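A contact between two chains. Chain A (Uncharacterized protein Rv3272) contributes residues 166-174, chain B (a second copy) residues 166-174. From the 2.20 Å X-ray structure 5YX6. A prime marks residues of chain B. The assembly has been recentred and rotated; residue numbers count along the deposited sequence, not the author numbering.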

ATOM      1  N   PRO A 166     -19.178  11.967  -3.720  1.00 37.52           N
ATOM      2  CA  PRO A 166     -17.754  11.613  -3.719  1.00 34.53           C
ATOM      3  C   PRO A 166     -17.555  10.114  -3.931  1.00 35.77           C
ATOM      4  O   PRO A 166     -18.322   9.296  -3.411  1.00 31.77           O
ATOM      5  CB  PRO A 166     -17.281  12.036  -2.323  1.00 34.66           C
ATOM      6  CG  PRO A 166     -18.279  13.042  -1.861  1.00 33.82           C
ATOM      7  CD  PRO A 166     -19.585  12.613  -2.461  1.00 36.78           C
ATOM      8  N   GLN A 167     -16.561   9.757  -4.735  1.00 30.34           N
ATOM      9  CA  GLN A 167     -16.289   8.353  -4.998  1.00 36.65           C
ATOM     10  C   GLN A 167     -15.556   7.722  -3.826  1.00 37.48           C
ATOM     11  O   GLN A 167     -14.455   8.138  -3.484  1.00 37.27           O
ATOM     12  CB  GLN A 167     -15.473   8.188  -6.278  1.00 38.19           C
ATOM     13  CG  GLN A 167     -15.145   6.749  -6.602  1.00 36.97           C
ATOM     14  CD  GLN A 167     -16.341   5.971  -7.107  1.00 44.27           C
ATOM     15  OE1 GLN A 167     -16.957   5.207  -6.356  1.00 46.52           O
ATOM     16  NE2 GLN A 167     -16.681   6.160  -8.381  1.00 34.67           N
ATOM     17  N   ILE A 168     -16.174   6.716  -3.217  1.00 39.39           N
ATOM     18  CA  ILE A 168     -15.571   6.007  -2.102  1.00 36.34           C
ATOM     19  C   ILE A 168     -14.992   4.698  -2.607  1.00 37.45           C
ATOM     20  O   ILE A 168     -15.737   3.838  -3.070  1.00 36.59           O
ATOM     21  CB  ILE A 168     -16.598   5.693  -0.997  1.00 39.96           C
ATOM     22  CG1 ILE A 168     -17.261   6.970  -0.465  1.00 29.74           C
ATOM     23  CG2 ILE A 168     -15.945   4.855   0.104  1.00 42.16           C
ATOM     24  CD1 ILE A 168     -16.354   7.825   0.408  1.00 35.91           C
ATOM     25  N   ILE A 169     -13.673   4.538  -2.522  1.00 34.89           N
ATOM     26  CA  ILE A 169     -13.040   3.314  -2.997  1.00 31.87           C
ATOM     27  C   ILE A 169     -13.497   2.137  -2.136  1.00 33.48           C
ATOM     28  O   ILE A 169     -13.346   2.159  -0.923  1.00 41.67           O
ATOM     29  CB  ILE A 169     -11.503   3.430  -2.993  1.00 34.18           C
ATOM     30  CG1 ILE A 169     -11.060   4.490  -4.001  1.00 35.92           C
ATOM     31  CG2 ILE A 169     -10.865   2.101  -3.343  1.00 28.78           C
ATOM     32  CD1 ILE A 169      -9.651   4.993  -3.800  1.00 29.83           C
ATOM     33  N   PRO A 170     -14.086   1.117  -2.772  1.00 35.79           N
ATOM     34  CA  PRO A 170     -14.734  -0.002  -2.081  1.00 33.24           C
ATOM     35  C   PRO A 170     -13.806  -1.132  -1.647  1.00 30.25           C
ATOM     36  O   PRO A 170     -14.285  -2.247  -1.451  1.00 36.63           O
ATOM     37  CB  PRO A 170     -15.732  -0.512  -3.122  1.00 32.16           C
ATOM     38  CG  PRO A 170     -15.071  -0.228  -4.427  1.00 32.60           C
ATOM     39  CD  PRO A 170     -14.224   1.007  -4.237  1.00 32.13           C
ATOM     40  N   PHE A 171     -12.509  -0.891  -1.543  1.00 34.03           N
ATOM     41  CA  PHE A 171     -11.647  -1.851  -0.846  1.00 32.31           C
ATOM     42  C   PHE A 171     -10.748  -1.097   0.130  1.00 33.74           C
ATOM     43  O   PHE A 171     -10.623   0.128   0.050  1.00 32.34           O
ATOM     44  CB  PHE A 171     -10.836  -2.725  -1.822  1.00 30.02           C
ATOM     45  CG  PHE A 171     -10.036  -1.955  -2.832  1.00 30.89           C
ATOM     46  CD1 PHE A 171      -8.742  -1.546  -2.551  1.00 25.19           C
ATOM     47  CD2 PHE A 171     -10.574  -1.661  -4.078  1.00 29.06           C
ATOM     48  CE1 PHE A 171      -8.007  -0.836  -3.477  1.00 24.55           C
ATOM     49  CE2 PHE A 171      -9.841  -0.959  -5.015  1.00 28.60           C
ATOM     50  CZ  PHE A 171      -8.553  -0.546  -4.719  1.00 30.90           C
ATOM     51  N   GLN A 172     -10.170  -1.827   1.080  1.00 34.16           N
ATOM     52  CA  GLN A 172      -9.537  -1.196   2.233  1.00 35.19           C
ATOM     53  C   GLN A 172      -8.056  -0.999   1.969  1.00 34.74           C
ATOM     54  O   GLN A 172      -7.212  -1.681   2.565  1.00 29.55           O
ATOM     55  CB  GLN A 172      -9.741  -2.030   3.505  1.00 32.80           C
ATOM     56  CG  GLN A 172     -11.173  -2.060   4.045  1.00 31.01           C
ATOM     57  CD  GLN A 172     -12.131  -2.805   3.130  1.00 36.31           C
ATOM     58  OE1 GLN A 172     -12.061  -4.031   3.011  1.00 41.29           O
ATOM     59  NE2 GLN A 172     -13.014  -2.069   2.463  1.00 30.71           N
ATOM     60  N   LEU A 173      -7.743  -0.060   1.081  1.00 33.02           N
ATOM     61  CA  LEU A 173      -6.372   0.098   0.632  1.00 36.71           C
ATOM     62  C   LEU A 173      -5.508   0.721   1.718  1.00 31.82           C
ATOM     63  O   LEU A 173      -4.328   0.406   1.828  1.00 32.78           O
ATOM     64  CB  LEU A 173      -6.301   0.947  -0.639  1.00 31.67           C
ATOM     65  CG  LEU A 173      -6.550   2.446  -0.479  1.00 35.82           C
ATOM     66  CD1 LEU A 173      -5.776   3.241  -1.510  1.00 39.19           C
ATOM     67  CD2 LEU A 173      -8.033   2.746  -0.574  1.00 41.29           C
ATOM     68  N   VAL A 174      -6.099   1.587   2.527  1.00 29.73           N
ATOM     69  CA  VAL A 174      -5.331   2.296   3.541  1.00 34.56           C
ATOM     70  C   VAL A 174      -4.939   1.363   4.691  1.00 32.53           C
ATOM     71  O   VAL A 174      -3.813   1.419   5.187  1.00 34.04           O
ATOM     72  CB  VAL A 174      -6.111   3.511   4.071  1.00 33.85           C
ATOM     73  CG1 VAL A 174      -5.426   4.104   5.287  1.00 37.69           C
ATOM     74  CG2 VAL A 174      -6.238   4.554   2.980  1.00 34.78           C
TER
ATOM     75  N   PRO B 166     -15.151   2.217 -17.080  1.00 40.88           N
ATOM     76  CA  PRO B 166     -14.560   1.693 -15.840  1.00 35.86           C
ATOM     77  C   PRO B 166     -13.828   2.794 -15.097  1.00 34.66           C
ATOM     78  O   PRO B 166     -13.135   3.601 -15.720  1.00 32.96           O
ATOM     79  CB  PRO B 166     -13.592   0.612 -16.328  1.00 34.32           C
ATOM     80  CG  PRO B 166     -14.103   0.234 -17.696  1.00 37.71           C
ATOM     81  CD  PRO B 166     -14.684   1.494 -18.271  1.00 38.64           C
ATOM     82  N   GLN B 167     -13.998   2.839 -13.781  1.00 32.30           N
ATOM     83  CA  GLN B 167     -13.365   3.868 -12.967  1.00 33.27           C
ATOM     84  C   GLN B 167     -11.882   3.603 -12.721  1.00 35.87           C
ATOM     85  O   GLN B 167     -11.512   2.603 -12.111  1.00 35.02           O
ATOM     86  CB  GLN B 167     -14.094   4.005 -11.631  1.00 37.54           C
ATOM     87  CG  GLN B 167     -13.470   5.034 -10.721  1.00 34.95           C
ATOM     88  CD  GLN B 167     -13.712   6.448 -11.195  1.00 39.15           C
ATOM     89  OE1 GLN B 167     -12.830   7.072 -11.792  1.00 42.95           O
ATOM     90  NE2 GLN B 167     -14.909   6.964 -10.940  1.00 39.98           N
ATOM     91  N   ILE B 168     -11.044   4.519 -13.194  1.00 35.55           N
ATOM     92  CA  ILE B 168      -9.602   4.421 -13.019  1.00 34.69           C
ATOM     93  C   ILE B 168      -9.150   5.332 -11.895  1.00 37.20           C
ATOM     94  O   ILE B 168      -9.299   6.552 -11.980  1.00 35.86           O
ATOM     95  CB  ILE B 168      -8.842   4.809 -14.295  1.00 39.12           C
ATOM     96  CG1 ILE B 168      -9.200   3.861 -15.436  1.00 36.38           C
ATOM     97  CG2 ILE B 168      -7.333   4.830 -14.041  1.00 37.58           C
ATOM     98  CD1 ILE B 168      -8.447   4.162 -16.688  1.00 44.44           C
ATOM     99  N   ILE B 169      -8.602   4.743 -10.841  1.00 35.02           N
ATOM    100  CA  ILE B 169      -8.132   5.531  -9.717  1.00 36.00           C
ATOM    101  C   ILE B 169      -6.976   6.412 -10.190  1.00 31.04           C
ATOM    102  O   ILE B 169      -6.016   5.923 -10.772  1.00 35.45           O
ATOM    103  CB  ILE B 169      -7.716   4.635  -8.537  1.00 35.35           C
ATOM    104  CG1 ILE B 169      -8.950   3.903  -7.996  1.00 34.49           C
ATOM    105  CG2 ILE B 169      -7.077   5.463  -7.427  1.00 30.01           C
ATOM    106  CD1 ILE B 169      -8.628   2.699  -7.136  1.00 37.26           C
ATOM    107  N   PRO B 170      -7.103   7.730  -9.991  1.00 34.25           N
ATOM    108  CA  PRO B 170      -6.167   8.719 -10.528  1.00 34.04           C
ATOM    109  C   PRO B 170      -4.916   8.958  -9.687  1.00 36.62           C
ATOM    110  O   PRO B 170      -4.282   9.990  -9.883  1.00 45.50           O
ATOM    111  CB  PRO B 170      -7.008   9.997 -10.567  1.00 35.78           C
ATOM    112  CG  PRO B 170      -7.931   9.849  -9.418  1.00 35.32           C
ATOM    113  CD  PRO B 170      -8.198   8.369  -9.240  1.00 33.59           C
ATOM    114  N   PHE B 171      -4.559   8.060  -8.776  1.00 39.40           N
ATOM    115  CA  PHE B 171      -3.225   8.139  -8.172  1.00 35.02           C
ATOM    116  C   PHE B 171      -2.586   6.760  -8.202  1.00 34.06           C
ATOM    117  O   PHE B 171      -3.256   5.753  -8.418  1.00 37.40           O
ATOM    118  CB  PHE B 171      -3.267   8.704  -6.745  1.00 31.98           C
ATOM    119  CG  PHE B 171      -4.155   7.944  -5.810  1.00 33.28           C
ATOM    120  CD1 PHE B 171      -3.655   6.876  -5.075  1.00 26.78           C
ATOM    121  CD2 PHE B 171      -5.487   8.297  -5.656  1.00 34.17           C
ATOM    122  CE1 PHE B 171      -4.467   6.172  -4.209  1.00 32.19           C
ATOM    123  CE2 PHE B 171      -6.308   7.600  -4.785  1.00 32.04           C
ATOM    124  CZ  PHE B 171      -5.799   6.535  -4.059  1.00 34.18           C
ATOM    125  N   GLN B 172      -1.278   6.717  -8.019  1.00 36.04           N
ATOM    126  CA  GLN B 172      -0.541   5.499  -8.307  1.00 40.54           C
ATOM    127  C   GLN B 172      -0.428   4.651  -7.059  1.00 37.90           C
ATOM    128  O   GLN B 172       0.657   4.507  -6.498  1.00 35.68           O
ATOM    129  CB  GLN B 172       0.852   5.828  -8.869  1.00 35.76           C
ATOM    130  CG  GLN B 172       0.856   6.338 -10.310  1.00 36.23           C
ATOM    131  CD  GLN B 172       0.140   7.662 -10.486  1.00 43.00           C
ATOM    132  OE1 GLN B 172       0.604   8.704 -10.020  1.00 50.20           O
ATOM    133  NE2 GLN B 172      -1.003   7.629 -11.170  1.00 40.77           N
ATOM    134  N   LEU B 173      -1.545   4.075  -6.629  1.00 34.40           N
ATOM    135  CA  LEU B 173      -1.538   3.352  -5.365  1.00 37.66           C
ATOM    136  C   LEU B 173      -0.812   2.018  -5.499  1.00 32.07           C
ATOM    137  O   LEU B 173      -0.222   1.546  -4.535  1.00 30.63           O
ATOM    138  CB  LEU B 173      -2.951   3.122  -4.840  1.00 34.56           C
ATOM    139  CG  LEU B 173      -3.755   2.066  -5.580  1.00 35.43           C
ATOM    140  CD1 LEU B 173      -4.732   1.398  -4.648  1.00 36.54           C
ATOM    141  CD2 LEU B 173      -4.471   2.690  -6.751  1.00 43.45           C
ATOM    142  N   VAL B 174      -0.863   1.399  -6.678  1.00 30.20           N
ATOM    143  CA  VAL B 174      -0.229   0.097  -6.851  1.00 27.66           C
ATOM    144  C   VAL B 174       1.296   0.250  -6.906  1.00 33.95           C
ATOM    145  O   VAL B 174       2.020  -0.551  -6.319  1.00 34.25           O
ATOM    146  CB  VAL B 174      -0.747  -0.620  -8.101  1.00 34.29           C
ATOM    147  CG1 VAL B 174       0.061  -1.883  -8.366  1.00 34.49           C
ATOM    148  CG2 VAL B 174      -2.213  -0.975  -7.916  1.00 34.05           C
TER

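Two side-chain amide nitrogens sit close together as modelled at one end of this contact: Gln167 NE2 lies 3.2 Å from Gln167′ NE2. Two NH2 groups are both donors and offer each other no acceptor, and an amide is probably turned over in the model; with a side chain turned back, the pair may be a hydrogen bond. The two copies of the 166-174 stretch pack about a near-twofold arrangement, with Gln167, Ile169 and Leu173 each opposite itself. The CA atoms of these pairs lie 9.6 Å apart for Gln167 and Gln167′, 8.6 Å for Ile169 and Ile169′, and 8.4 Å for Leu173 and Leu173′. These spacings leave room for side chains between the backbones. Both stretches are loop until Gln172 and Gln172′, the N-cap residues, after which a helix begins; a weak hydrogen bond from Leu173 N to Phe171 O (3.1 Å), repeated in chain B, spans Gln172, where the loop meets the helix.

Beyond the glutamine pair the contact is apolar. Leu173 and Leu173′ point toward each other and meet methyl to methyl, CD1 to CD1, at 3.8 Å. The Ile169 and Ile169′ side chains do likewise, CD1 to CD1 at 4.2 Å. Phe171 links the two pairs. Its CA-to-CB bond points sideways, but chi1 near +60° (p) brings the end of the ring nearer the partner chain, where CZ lies 4.0 Å from Ile169′ CD1 and CE1 lies 4.1 Å from Leu173′ CD1. The leucine methyl sits at the ring edge, near its plane. Phe171′ repeats this, its CZ 4.2 Å from both Ile169 CD1 and Leu173 CD1. With no polar group in this cluster, close van der Waals packing and exclusion of water account for its cohesion. In all, the two stretches bury 304 Å², both sides summed.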